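PDB 6JXG: beta-glucosidase from Chaetomella raphigera, which probably catalyses the hydrolysis of terminal, non-reducing beta-D-glucosyl residues, releasing beta-D-glucose. Local coordinates for residues A[38-43]-A[56-61]; A[152-157]-A[192-197]; A[196-201]-A[230-235]; A[209-214]-A[240-245]. All coordinates share one frame; numbering follows the deposited sequence.

Contact 1 (A[38-43]-A[56-61]); sequences PCVGNT and YQDGPL
Gly41 and Tyr56 form an antiparallel hydrogen-bonded pair, closed by Tyr56 N to Gly41 O (2.9 Å) and Gly41 N to Tyr56 O (3.0 Å). Val40 as well as Gly41 stands across from Tyr56, which makes this a classic beta bulge. A third bond runs from backbone to side chain: Val40 N donates to Gln57 OE1 at 2.9 Å, arriving 37° out of the amide plane. Gln57 CG lies anti to its own backbone N (chi1 -165°), and a bend at chi2 (76°) brings the amide back against Cys39 and Val40. Its other end, NE2, is held by Arg64 O and Ser308 OG, which together fix the rotation of the group. In van der Waals contact, the Val40 side chain crosses that of Gln57 at about a right angle, its CG2 3.6 Å from Gln57 CD. Val40 CG1 rests 3.6 Å from Asp58 OD2, whose charge is paired with Arg64. A water in the plane of the Tyr56 ring lies 2.7 Å from Tyr56 OH and donates to Thr43 OG1 at 2.8 Å. The pair forms one margin of the N-terminal domain's sheet, where strand 41-42 is outermost and strand 55-57 continues parallel to strand 105-106. Tyr56 packs on Val105 there, the Cys39-Cys55 disulfide joins the loop before strand 41-42 to strand 55-57, and Trp233 NE1 donates to Val40 O.

Contact 2 (A[152-157]-A[192-197]); sequences ACAKHF and ANVASI
Cys153 pairs with Ser196 and Ala154 with Ile197 in parallel register, tied by Ala154 N to Ser196 O (3.0 Å) and by a weak bond from Ser196 N to Ala152 O (3.2 Å). The hydroxyl of Ser196 reinforces the weak one. Standing between its backbone N and carbonyl carbon (chi1 67°), Ser196 OG donates to the same Ala152 O at 3.0 Å, so a single residue grips that carbonyl twice. This places OG tightly beside Cys153, 3.1 Å from Cys153 CB. Cys153 SG, anti to its backbone N, lies on the same face of the sheet, 3.4 Å from Ser196 OG. Further up the strands Ile197 CA makes a C-H...O contact with Ala154 O at 3.2 Å. The other face is apolar. Val194 CG2, itself anti to the backbone N, sits 3.9 Å from Ala152 CB and also reaches the Ala154 backbone. Ile197 directs its two branches to different neighbours: CG1 toward Ala154 CB, and CG2 against Phe157 CB at 3.8 Å, from where the phenyl ring leads off. The strands are parallel neighbours joined through helices 175-182 and 184-191, a beta-alpha-beta arrangement of the TIM-barrel-like N-terminal domain; a Schellman motif with Asn193 as its C-prime residue ends the second helix just before strand 196-199. Gln146 OE1 accepts from both Ala152 N and Ala195 N. Helix 131-147 covers the apolar face through Met138, Ile142 and Met145, and helix 214-222 meets Phe157 and Ile197 with Leu219.

Contact 3 (A[196-201]-A[230-235]); sequences SIMCSY and VSDWAA
Ile197 O accepts from Val230 N at 2.9 Å, a backbone link between two parallel strands. Met198 extends with CG anti to its backbone N, then turns at chi3 (-68°): SD comes 3.6 Å from Asp232 CG, and CE ends 3.9 Å from Trp233 CZ3. Cys199 continues the ladder with both its backbone N and O, the N donating to Val230 O (2.9 Å) and the O accepting from Asp232 N (3.0 Å). Ser200 O is bridged by a water to Ala235 O. Tyr201 lays its ring over Asp232, with Asp232 CB 4.1 Å from the Tyr201 ring centroid in a CH-pi contact and the carboxylate tilted 28° from the ring. Its OH makes a short bond, 2.5 Å, to Trp233 O, in the carbonyl plane on a lone pair. Asp232 OD1 is further tied by Trp233 N, and a second water joins OD2 to Tyr201 N. The Ser-Asp-Trp sequence is consistent with the nucleophile-bearing motif of family 3 glycosidases. Strand 196-199 lies between strands 151-157 and 228-231, His156 touches Asp232, and Cys199 packs on Leu215 of helix 214-222.

Contact 4 (A[209-214]-A[240-245]); sequences ACENNF and IGSANA
Glu211 turns its carboxylate onto the first turn of helix 239-245, where it packs against Gly241 and Ser242. The chain bends at chi2 (-80°), which brings Glu211 OE1 to 3.3 Å from Gly241 CA and Glu211 OE2 to 3.5 Å from Ser242 CB. With no side chain at Gly241, the oxygen presses directly on the backbone. The carboxylate's bonds go to residues just ahead of the helix: OE1 accepts from Thr238 OG1, OE2 from His237 N. A negative group at this end would probably be favoured by the helix dipole. Ser242 OG is hydrogen-bonded with Thr238 O and Gln236 OE1, leaving the CA and CB of Ser242 for the loop; Cys210 O meets Ser242 CA at 3.4 Å in a C-H...O contact (137° at the hydrogen) and has no conventional partner in the model. One turn on, Ala245 points its methyl into the bend of the loop backbone, with CB 3.5 Å from Glu211 C. Asn213 comes alongside from the other end of that bend, its OD1 3.3 Å from Ala245 CA. A water donates to Asn213 OD1 and to Gly241 O (2.7 Å), at the more exposed side of the contact. Asn212 turns away from the helix, and its OD1 accepts from Phe214 N at 2.9 Å and 169°, a capping bond at the start of helix 214-222. The loop thus leads into this helix, whose Thr216 OG1 bonds Ala245 O, while Phe214 meets the rings of Phe157 and Phe204 and Cys210 is disulfide-bonded to Cys199 of strand 196-199.

Contacts 1, 2 and 3 belong to one sheet and are buried; contact 4 lies farther out, about 26 Å from the chain's centre, and is only partly buried. Contacts 2 and 3 share Ser196 and Ile197 and use the two edges of strand 196-199, whereas contact 1 is a bulged antiparallel pair at the far margin. It touches contact 3 through Trp233, and contact 2 where Asp58 approaches Lys155. The sheet contacts rest on backbone bonds, supplemented by side-chain hydroxyl or amide groups. Contact 4 has no direct hydrogen bond between its segments and relies on close packing, with bridging water as in contacts 1 and 3; the Cys199-Cys210 disulfide ties it to contact 3.

Contact 1 (A[38-43]-A[56-61])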
loop_
_atom_site.group_PDB
_atom_site.type_symbol
_atom_site.label_atom_id
_atom_site.label_comp_id
_atom_site.label_asym_id
_atom_site.label_seq_id
_atom_site.Cartn_x
_atom_site.Cartn_y
_atom_site.Cartn_z
ATOM N N PRO A 38 -24.232 -10.956 -4.200
ATOM C CA PRO A 38 -23.178 -11.647 -4.900
ATOM C C PRO A 38 -21.772 -11.098 -4.612
ATOM O O PRO A 38 -20.781 -11.786 -4.804
ATOM C CB PRO A 38 -23.497 -11.388 -6.358
ATOM C CG PRO A 38 -24.129 -10.038 -6.348
ATOM C CD PRO A 38 -25.019 -10.084 -5.111
ATOM N N CYS A 39 -21.722 -9.890 -4.112
ATOM C CA CYS A 39 -20.463 -9.210 -3.795
ATOM C C CYS A 39 -20.071 -9.386 -2.316
ATOM O O CYS A 39 -20.857 -9.830 -1.499
ATOM C CB CYS A 39 -20.591 -7.716 -4.167
ATOM S SG CYS A 39 -21.096 -7.527 -5.905
ATOM N N VAL A 40 -18.870 -8.930 -1.965
ATOM C CA VAL A 40 -18.403 -8.986 -0.590
ATOM C C VAL A 40 -19.364 -8.235 0.324
ATOM O O VAL A 40 -19.546 -8.611 1.509
ATOM C CB VAL A 40 -16.922 -8.508 -0.521
ATOM C CG1 VAL A 40 -16.364 -8.455 0.908
ATOM C CG2 VAL A 40 -16.101 -9.510 -1.317
ATOM N N GLY A 41 -19.941 -7.193 -0.223
ATOM C CA GLY A 41 -21.032 -6.409 0.407
ATOM C C GLY A 41 -21.988 -5.892 -0.644
ATOM O O GLY A 41 -21.577 -5.573 -1.751
ATOM N N ASN A 42 -23.261 -5.809 -0.287
ATOM C CA ASN A 42 -24.252 -5.156 -1.180
ATOM C C ASN A 42 -25.268 -4.410 -0.393
ATOM O O ASN A 42 -25.591 -4.746 0.757
ATOM C CB ASN A 42 -25.011 -6.210 -2.037
ATOM C CG ASN A 42 -24.186 -6.834 -3.127
ATOM O OD1 ASN A 42 -24.085 -6.309 -4.317
ATOM N ND2 ASN A 42 -23.683 -7.998 -2.823
ATOM N N THR A 43 -25.797 -3.359 -0.998
ATOM C CA THR A 43 -27.037 -2.800 -0.569
ATOM C C THR A 43 -28.119 -3.067 -1.629
ATOM O O THR A 43 -27.804 -3.264 -2.795
ATOM C CB THR A 43 -26.921 -1.285 -0.229
ATOM O OG1 THR A 43 -26.291 -0.579 -1.283
ATOM C CG2 THR A 43 -26.153 -1.120 1.042
ATOM N N TYR A 56 -19.947 -3.904 -3.437
ATOM C CA TYR A 56 -18.681 -3.585 -2.777
ATOM C C TYR A 56 -17.823 -4.846 -2.845
ATOM O O TYR A 56 -18.257 -5.931 -2.348
ATOM C CB TYR A 56 -18.953 -3.256 -1.311
ATOM C CG TYR A 56 -19.737 -1.983 -1.014
ATOM C CD1 TYR A 56 -19.118 -0.858 -0.455
ATOM C CD2 TYR A 56 -21.077 -1.929 -1.200
ATOM C CE1 TYR A 56 -19.831 0.250 -0.173
ATOM C CE2 TYR A 56 -21.812 -0.799 -0.941
ATOM C CZ TYR A 56 -21.187 0.299 -0.403
ATOM O OH TYR A 56 -21.944 1.405 -0.118
ATOM N N GLN A 57 -16.643 -4.723 -3.435
ATOM C CA GLN A 57 -15.813 -5.881 -3.688
ATOM C C GLN A 57 -14.337 -5.629 -3.261
ATOM O O GLN A 57 -13.742 -4.606 -3.593
ATOM C CB GLN A 57 -15.881 -6.342 -5.146
ATOM C CG GLN A 57 -15.324 -7.745 -5.373
ATOM C CD GLN A 57 -16.294 -8.822 -4.887
ATOM O OE1 GLN A 57 -17.436 -8.534 -4.468
ATOM N NE2 GLN A 57 -15.857 -10.081 -4.961
ATOM N N ASP A 58 -13.776 -6.616 -2.571
ATOM C CA ASP A 58 -12.301 -6.642 -2.305
ATOM C C ASP A 58 -11.552 -6.913 -3.650
ATOM O O ASP A 58 -12.155 -7.377 -4.662
ATOM C CB ASP A 58 -11.958 -7.758 -1.340
ATOM C CG ASP A 58 -12.311 -7.471 0.100
ATOM O OD1 ASP A 58 -12.088 -6.328 0.488
ATOM O OD2 ASP A 58 -12.802 -8.396 0.817
ATOM N N GLY A 59 -10.276 -6.602 -3.738
ATOM C CA GLY A 59 -9.517 -5.940 -2.692
ATOM C C GLY A 59 -8.524 -5.019 -3.363
ATOM O O GLY A 59 -8.664 -4.699 -4.531
ATOM N N PRO A 60 -7.493 -4.574 -2.622
ATOM C CA PRO A 60 -6.566 -3.552 -3.151
ATOM C C PRO A 60 -5.694 -3.919 -4.341
ATOM O O PRO A 60 -5.294 -2.997 -5.073
ATOM C CB PRO A 60 -5.719 -3.147 -1.875
ATOM C CG PRO A 60 -6.592 -3.611 -0.711
ATOM C CD PRO A 60 -7.302 -4.821 -1.185
ATOM N N LEU A 61 -5.408 -5.214 -4.583
ATOM C CA LEU A 61 -4.453 -5.587 -5.614
ATOM C C LEU A 61 -5.095 -6.381 -6.734
ATOM O O LEU A 61 -4.400 -6.921 -7.590
ATOM C CB LEU A 61 -3.293 -6.371 -5.002
ATOM C CG LEU A 61 -3.569 -7.651 -4.237
ATOM C CD1 LEU A 61 -4.192 -8.789 -5.056
ATOM C CD2 LEU A 61 -2.326 -8.193 -3.559
HETATM O O HOH W 1 -24.672 1.494 -0.205
#

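Contact 2 (A[152-157]-A[192-197])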
loop_
_atom_site.group_PDB
_atom_site.type_symbol
_atom_site.label_atom_id
_atom_site.label_comp_id
_atom_site.label_asym_id
_atom_site.label_seq_id
_atom_site.Cartn_x
_atom_site.Cartn_y
_atom_site.Cartn_z
ATOM N N ALA A 152 -13.248 4.316 -5.401
ATOM C CA ALA A 152 -12.232 3.760 -4.544
ATOM C C ALA A 152 -12.649 3.965 -3.083
ATOM O O ALA A 152 -13.586 4.712 -2.763
ATOM C CB ALA A 152 -10.876 4.465 -4.808
ATOM N N CYS A 153 -11.982 3.229 -2.202
ATOM C CA CYS A 153 -12.281 3.177 -0.798
ATOM C C CYS A 153 -10.929 3.132 -0.061
ATOM O O CYS A 153 -10.310 2.061 0.116
ATOM C CB CYS A 153 -13.087 1.923 -0.440
ATOM S SG CYS A 153 -13.569 1.919 1.358
ATOM N N ALA A 154 -10.519 4.268 0.450
ATOM C CA ALA A 154 -9.363 4.326 1.298
ATOM C C ALA A 154 -9.627 3.678 2.668
ATOM O O ALA A 154 -10.523 4.113 3.438
ATOM C CB ALA A 154 -8.909 5.772 1.488
ATOM N N LYS A 155 -8.806 2.710 3.027
ATOM C CA LYS A 155 -9.060 1.932 4.263
ATOM C C LYS A 155 -7.711 1.741 4.979
ATOM O O LYS A 155 -6.644 1.805 4.295
ATOM C CB LYS A 155 -9.754 0.603 3.918
ATOM C CG LYS A 155 -8.934 -0.457 3.208
ATOM C CD LYS A 155 -9.808 -1.596 2.652
ATOM C CE LYS A 155 -8.897 -2.741 2.302
ATOM N NZ LYS A 155 -9.597 -3.917 1.764
ATOM N N HIS A 156 -7.661 1.458 6.269
ATOM C CA HIS A 156 -8.710 1.317 7.251
ATOM C C HIS A 156 -8.454 2.453 8.248
ATOM O O HIS A 156 -7.335 2.596 8.797
ATOM C CB HIS A 156 -8.576 -0.020 7.991
ATOM C CG HIS A 156 -8.402 -1.198 7.085
ATOM N ND1 HIS A 156 -7.182 -1.541 6.537
ATOM C CD2 HIS A 156 -9.299 -2.083 6.596
ATOM C CE1 HIS A 156 -7.336 -2.619 5.781
ATOM N NE2 HIS A 156 -8.604 -2.980 5.829
ATOM N N PHE A 157 -9.432 3.334 8.372
ATOM C CA PHE A 157 -9.317 4.513 9.188
ATOM C C PHE A 157 -9.698 4.171 10.670
ATOM O O PHE A 157 -10.870 3.946 10.950
ATOM C CB PHE A 157 -10.289 5.603 8.678
ATOM C CG PHE A 157 -10.152 6.929 9.427
ATOM C CD1 PHE A 157 -9.174 7.806 9.065
ATOM C CD2 PHE A 157 -10.995 7.247 10.537
ATOM C CE1 PHE A 157 -9.018 9.053 9.741
ATOM C CE2 PHE A 157 -10.849 8.466 11.216
ATOM C CZ PHE A 157 -9.833 9.352 10.813
ATOM N N ALA A 192 -7.494 13.812 -3.274
ATOM C CA ALA A 192 -7.661 13.222 -4.568
ATOM C C ALA A 192 -9.132 12.769 -4.868
ATOM O O ALA A 192 -9.344 11.960 -5.706
ATOM C CB ALA A 192 -6.724 12.040 -4.729
ATOM N N ASN A 193 -10.082 13.171 -4.035
ATOM C CA ASN A 193 -11.555 12.932 -4.272
ATOM C C ASN A 193 -11.931 11.488 -4.152
ATOM O O ASN A 193 -12.861 11.004 -4.771
ATOM C CB ASN A 193 -12.022 13.513 -5.593
ATOM C CG ASN A 193 -12.043 15.033 -5.554
ATOM O OD1 ASN A 193 -12.454 15.641 -4.565
ATOM N ND2 ASN A 193 -11.529 15.643 -6.597
ATOM N N VAL A 194 -11.211 10.783 -3.292
ATOM C CA VAL A 194 -11.667 9.418 -2.915
ATOM C C VAL A 194 -13.164 9.369 -2.565
ATOM O O VAL A 194 -13.715 10.178 -1.791
ATOM C CB VAL A 194 -10.783 8.740 -1.875
ATOM C CG1 VAL A 194 -11.149 9.178 -0.473
ATOM C CG2 VAL A 194 -10.865 7.204 -1.968
ATOM N N ALA A 195 -13.844 8.395 -3.156
ATOM C CA ALA A 195 -15.325 8.287 -2.998
ATOM C C ALA A 195 -15.784 7.854 -1.632
ATOM O O ALA A 195 -16.891 8.232 -1.156
ATOM C CB ALA A 195 -15.868 7.338 -4.075
ATOM N N SER A 196 -14.973 6.997 -0.988
ATOM C CA SER A 196 -15.351 6.370 0.298
ATOM C C SER A 196 -14.124 6.092 1.167
ATOM O O SER A 196 -12.984 6.026 0.667
ATOM C CB SER A 196 -16.163 5.065 0.094
ATOM O OG SER A 196 -15.374 4.069 -0.488
ATOM N N ILE A 197 -14.361 5.966 2.455
ATOM C CA ILE A 197 -13.310 5.609 3.399
ATOM C C ILE A 197 -13.916 4.587 4.316
ATOM O O ILE A 197 -15.098 4.677 4.659
ATOM C CB ILE A 197 -12.889 6.862 4.229
ATOM C CG1 ILE A 197 -12.103 7.872 3.337
ATOM C CG2 ILE A 197 -12.115 6.443 5.440
ATOM C CD1 ILE A 197 -11.956 9.214 3.971
#

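Contact 3 (A[196-201]-A[230-235])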
loop_
_atom_site.group_PDB
_atom_site.type_symbol
_atom_site.label_atom_id
_atom_site.label_comp_id
_atom_site.label_asym_id
_atom_site.label_seq_id
_atom_site.Cartn_x
_atom_site.Cartn_y
_atom_site.Cartn_z
ATOM N N SER A 196 -14.973 6.997 -0.988
ATOM C CA SER A 196 -15.351 6.370 0.298
ATOM C C SER A 196 -14.124 6.092 1.167
ATOM O O SER A 196 -12.984 6.026 0.667
ATOM C CB SER A 196 -16.163 5.065 0.094
ATOM O OG SER A 196 -15.374 4.069 -0.488
ATOM N N ILE A 197 -14.361 5.966 2.455
ATOM C CA ILE A 197 -13.310 5.609 3.399
ATOM C C ILE A 197 -13.916 4.587 4.316
ATOM O O ILE A 197 -15.098 4.677 4.659
ATOM C CB ILE A 197 -12.889 6.862 4.229
ATOM C CG1 ILE A 197 -12.103 7.872 3.337
ATOM C CG2 ILE A 197 -12.115 6.443 5.440
ATOM C CD1 ILE A 197 -11.956 9.214 3.971
ATOM N N MET A 198 -13.154 3.559 4.661
ATOM C CA MET A 198 -13.659 2.506 5.521
ATOM C C MET A 198 -13.095 2.703 6.934
ATOM O O MET A 198 -11.870 2.881 7.100
ATOM C CB MET A 198 -13.156 1.150 5.004
ATOM C CG MET A 198 -13.697 -0.072 5.736
ATOM S SD MET A 198 -12.972 -1.643 5.272
ATOM C CE MET A 198 -13.618 -1.778 3.598
ATOM N N CYS A 199 -13.940 2.634 7.952
ATOM C CA CYS A 199 -13.451 2.715 9.314
ATOM C C CYS A 199 -13.017 1.358 9.855
ATOM O O CYS A 199 -13.510 0.319 9.390
ATOM C CB CYS A 199 -14.462 3.387 10.212
ATOM S SG CYS A 199 -16.159 2.788 10.163
ATOM N N SER A 200 -12.105 1.366 10.844
ATOM C CA SER A 200 -11.364 0.168 11.229
ATOM C C SER A 200 -11.965 -0.657 12.324
ATOM O O SER A 200 -12.825 -0.221 13.020
ATOM C CB SER A 200 -9.918 0.538 11.577
ATOM O OG SER A 200 -9.919 1.397 12.695
ATOM N N TYR A 201 -11.424 -1.874 12.551
ATOM C CA TYR A 201 -11.907 -2.714 13.643
ATOM C C TYR A 201 -11.477 -2.278 15.078
ATOM O O TYR A 201 -12.142 -2.652 16.048
ATOM C CB TYR A 201 -11.383 -4.131 13.488
ATOM C CG TYR A 201 -12.065 -4.939 12.445
ATOM C CD1 TYR A 201 -13.418 -5.234 12.587
ATOM C CD2 TYR A 201 -11.372 -5.437 11.349
ATOM C CE1 TYR A 201 -14.073 -6.039 11.653
ATOM C CE2 TYR A 201 -12.008 -6.244 10.404
ATOM C CZ TYR A 201 -13.348 -6.547 10.541
ATOM O OH TYR A 201 -14.042 -7.326 9.646
ATOM N N VAL A 230 -17.760 3.750 5.206
ATOM C CA VAL A 230 -18.283 2.422 5.272
ATOM C C VAL A 230 -17.587 1.646 6.381
ATOM O O VAL A 230 -16.404 1.858 6.651
ATOM C CB VAL A 230 -18.211 1.770 3.915
ATOM C CG1 VAL A 230 -16.781 1.677 3.362
ATOM C CG2 VAL A 230 -18.867 0.411 3.974
ATOM N N SER A 231 -18.305 0.738 7.042
ATOM C CA SER A 231 -17.649 -0.033 8.079
ATOM C C SER A 231 -16.779 -1.099 7.547
ATOM O O SER A 231 -17.081 -1.739 6.532
ATOM C CB SER A 231 -18.653 -0.624 9.067
ATOM O OG SER A 231 -19.439 -1.606 8.435
ATOM N N ASP A 232 -15.723 -1.419 8.309
ATOM C CA ASP A 232 -15.111 -2.693 8.070
ATOM C C ASP A 232 -16.167 -3.738 8.446
ATOM O O ASP A 232 -17.204 -3.409 9.056
ATOM C CB ASP A 232 -13.767 -2.820 8.814
ATOM C CG ASP A 232 -12.797 -3.802 8.163
ATOM O OD1 ASP A 232 -13.253 -4.712 7.446
ATOM O OD2 ASP A 232 -11.560 -3.698 8.419
ATOM N N TRP A 233 -15.919 -4.995 8.050
ATOM C CA TRP A 233 -16.959 -5.979 8.018
ATOM C C TRP A 233 -17.288 -6.416 9.437
ATOM O O TRP A 233 -16.511 -7.056 10.127
ATOM C CB TRP A 233 -16.656 -7.118 7.082
ATOM C CG TRP A 233 -17.259 -6.996 5.704
ATOM C CD1 TRP A 233 -17.838 -8.006 5.025
ATOM C CD2 TRP A 233 -17.268 -5.854 4.799
ATOM N NE1 TRP A 233 -18.259 -7.590 3.790
ATOM C CE2 TRP A 233 -17.916 -6.276 3.614
ATOM C CE3 TRP A 233 -16.778 -4.540 4.863
ATOM C CZ2 TRP A 233 -18.117 -5.431 2.521
ATOM C CZ3 TRP A 233 -16.970 -3.703 3.788
ATOM C CH2 TRP A 233 -17.635 -4.155 2.608
ATOM N N ALA A 234 -18.519 -6.062 9.815
ATOM C CA ALA A 234 -19.055 -6.247 11.169
ATOM C C ALA A 234 -18.272 -5.424 12.208
ATOM O O ALA A 234 -18.103 -5.870 13.358
ATOM C CB ALA A 234 -19.124 -7.721 11.560
ATOM N N ALA A 235 -17.778 -4.250 11.806
ATOM C CA ALA A 235 -17.028 -3.360 12.726
ATOM C C ALA A 235 -18.012 -2.375 13.379
ATOM O O ALA A 235 -17.634 -1.581 14.240
ATOM C CB ALA A 235 -15.876 -2.622 12.018
HETATM O O HOH W 2 -15.143 -0.142 14.766
HETATM O O HOH W 3 -9.777 -2.542 10.285
#

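Contact 4 (A[209-214]-A[240-245])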
loop_
_atom_site.group_PDB
_atom_site.type_symbol
_atom_site.label_atom_id
_atom_site.label_comp_id
_atom_site.label_asym_id
_atom_site.label_seq_id
_atom_site.Cartn_x
_atom_site.Cartn_y
_atom_site.Cartn_z
ATOM N N ALA A 209 -13.514 2.583 16.187
ATOM C CA ALA A 209 -13.412 3.542 15.096
ATOM C C ALA A 209 -14.751 3.824 14.409
ATOM O O ALA A 209 -15.093 4.982 14.140
ATOM C CB ALA A 209 -12.364 3.075 14.104
ATOM N N CYS A 210 -15.565 2.790 14.192
ATOM C CA CYS A 210 -16.880 2.966 13.520
ATOM C C CYS A 210 -17.975 3.536 14.449
ATOM O O CYS A 210 -19.125 3.827 13.999
ATOM C CB CYS A 210 -17.289 1.640 12.859
ATOM S SG CYS A 210 -16.126 1.204 11.470
ATOM N N GLU A 211 -17.608 3.782 15.703
ATOM C CA GLU A 211 -18.472 4.377 16.743
ATOM C C GLU A 211 -17.933 5.658 17.270
ATOM O O GLU A 211 -18.428 6.221 18.211
ATOM C CB GLU A 211 -18.530 3.422 17.883
ATOM C CG GLU A 211 -19.021 2.028 17.567
ATOM C CD GLU A 211 -20.553 1.879 17.452
ATOM O OE1 GLU A 211 -21.343 2.531 18.223
ATOM O OE2 GLU A 211 -21.008 1.104 16.581
ATOM N N ASN A 212 -16.874 6.152 16.644
ATOM C CA ASN A 212 -16.077 7.269 17.146
ATOM C C ASN A 212 -16.392 8.512 16.384
ATOM O O ASN A 212 -16.239 8.580 15.149
ATOM C CB ASN A 212 -14.553 6.930 16.971
ATOM C CG ASN A 212 -13.665 7.857 17.732
ATOM O OD1 ASN A 212 -13.791 9.122 17.641
ATOM N ND2 ASN A 212 -12.814 7.280 18.560
ATOM N N ASN A 213 -16.739 9.575 17.123
ATOM C CA ASN A 213 -17.136 10.804 16.493
ATOM C C ASN A 213 -16.046 11.429 15.626
ATOM O O ASN A 213 -16.341 12.356 14.931
ATOM C CB ASN A 213 -17.569 11.868 17.529
ATOM C CG ASN A 213 -18.910 11.543 18.186
ATOM O OD1 ASN A 213 -19.607 10.592 17.875
ATOM N ND2 ASN A 213 -19.249 12.341 19.146
ATOM N N PHE A 214 -14.805 10.959 15.695
ATOM C CA PHE A 214 -13.777 11.433 14.749
ATOM C C PHE A 214 -14.040 11.241 13.272
ATOM O O PHE A 214 -13.431 11.899 12.422
ATOM C CB PHE A 214 -12.390 11.026 15.180
ATOM C CG PHE A 214 -11.927 9.635 14.845
ATOM C CD1 PHE A 214 -10.558 9.379 14.951
ATOM C CD2 PHE A 214 -12.770 8.594 14.524
ATOM C CE1 PHE A 214 -10.045 8.082 14.760
ATOM C CE2 PHE A 214 -12.261 7.308 14.317
ATOM C CZ PHE A 214 -10.899 7.044 14.409
ATOM N N ILE A 240 -27.182 3.418 17.502
ATOM C CA ILE A 240 -27.196 4.862 17.711
ATOM C C ILE A 240 -25.752 5.409 17.650
ATOM O O ILE A 240 -25.523 6.433 17.047
ATOM C CB ILE A 240 -27.802 5.220 19.122
ATOM C CG1 ILE A 240 -29.267 4.830 19.174
ATOM C CG2 ILE A 240 -27.597 6.693 19.452
ATOM C CD1 ILE A 240 -29.792 4.664 20.608
ATOM N N GLY A 241 -24.811 4.695 18.282
ATOM C CA GLY A 241 -23.409 5.147 18.328
ATOM C C GLY A 241 -22.827 5.386 16.978
ATOM O O GLY A 241 -22.266 6.460 16.722
ATOM N N SER A 242 -22.972 4.386 16.105
ATOM C CA SER A 242 -22.404 4.468 14.791
ATOM C C SER A 242 -23.039 5.586 13.949
ATOM O O SER A 242 -22.329 6.341 13.291
ATOM C CB SER A 242 -22.494 3.114 14.072
ATOM O OG SER A 242 -23.822 2.625 13.985
ATOM N N ALA A 243 -24.373 5.624 13.864
ATOM C CA ALA A 243 -25.045 6.684 13.137
ATOM C C ALA A 243 -24.550 8.060 13.570
ATOM O O ALA A 243 -24.228 8.927 12.733
ATOM C CB ALA A 243 -26.570 6.579 13.312
ATOM N N ASN A 244 -24.577 8.277 14.868
ATOM C CA ASN A 244 -24.275 9.623 15.434
ATOM C C ASN A 244 -22.819 10.000 15.326
ATOM O O ASN A 244 -22.486 11.190 15.217
ATOM C CB ASN A 244 -24.808 9.739 16.833
ATOM C CG ASN A 244 -26.310 9.841 16.847
ATOM O OD1 ASN A 244 -26.967 10.024 15.796
ATOM N ND2 ASN A 244 -26.873 9.689 18.031
ATOM N N ALA A 245 -21.973 8.987 15.198
ATOM C CA ALA A 245 -20.527 9.208 15.015
ATOM C C ALA A 245 -20.163 9.605 13.633
ATOM O O ALA A 245 -19.102 10.167 13.420
ATOM C CB ALA A 245 -19.790 7.914 15.337
HETATM O O HOH W 4 -21.663 8.418 18.530
#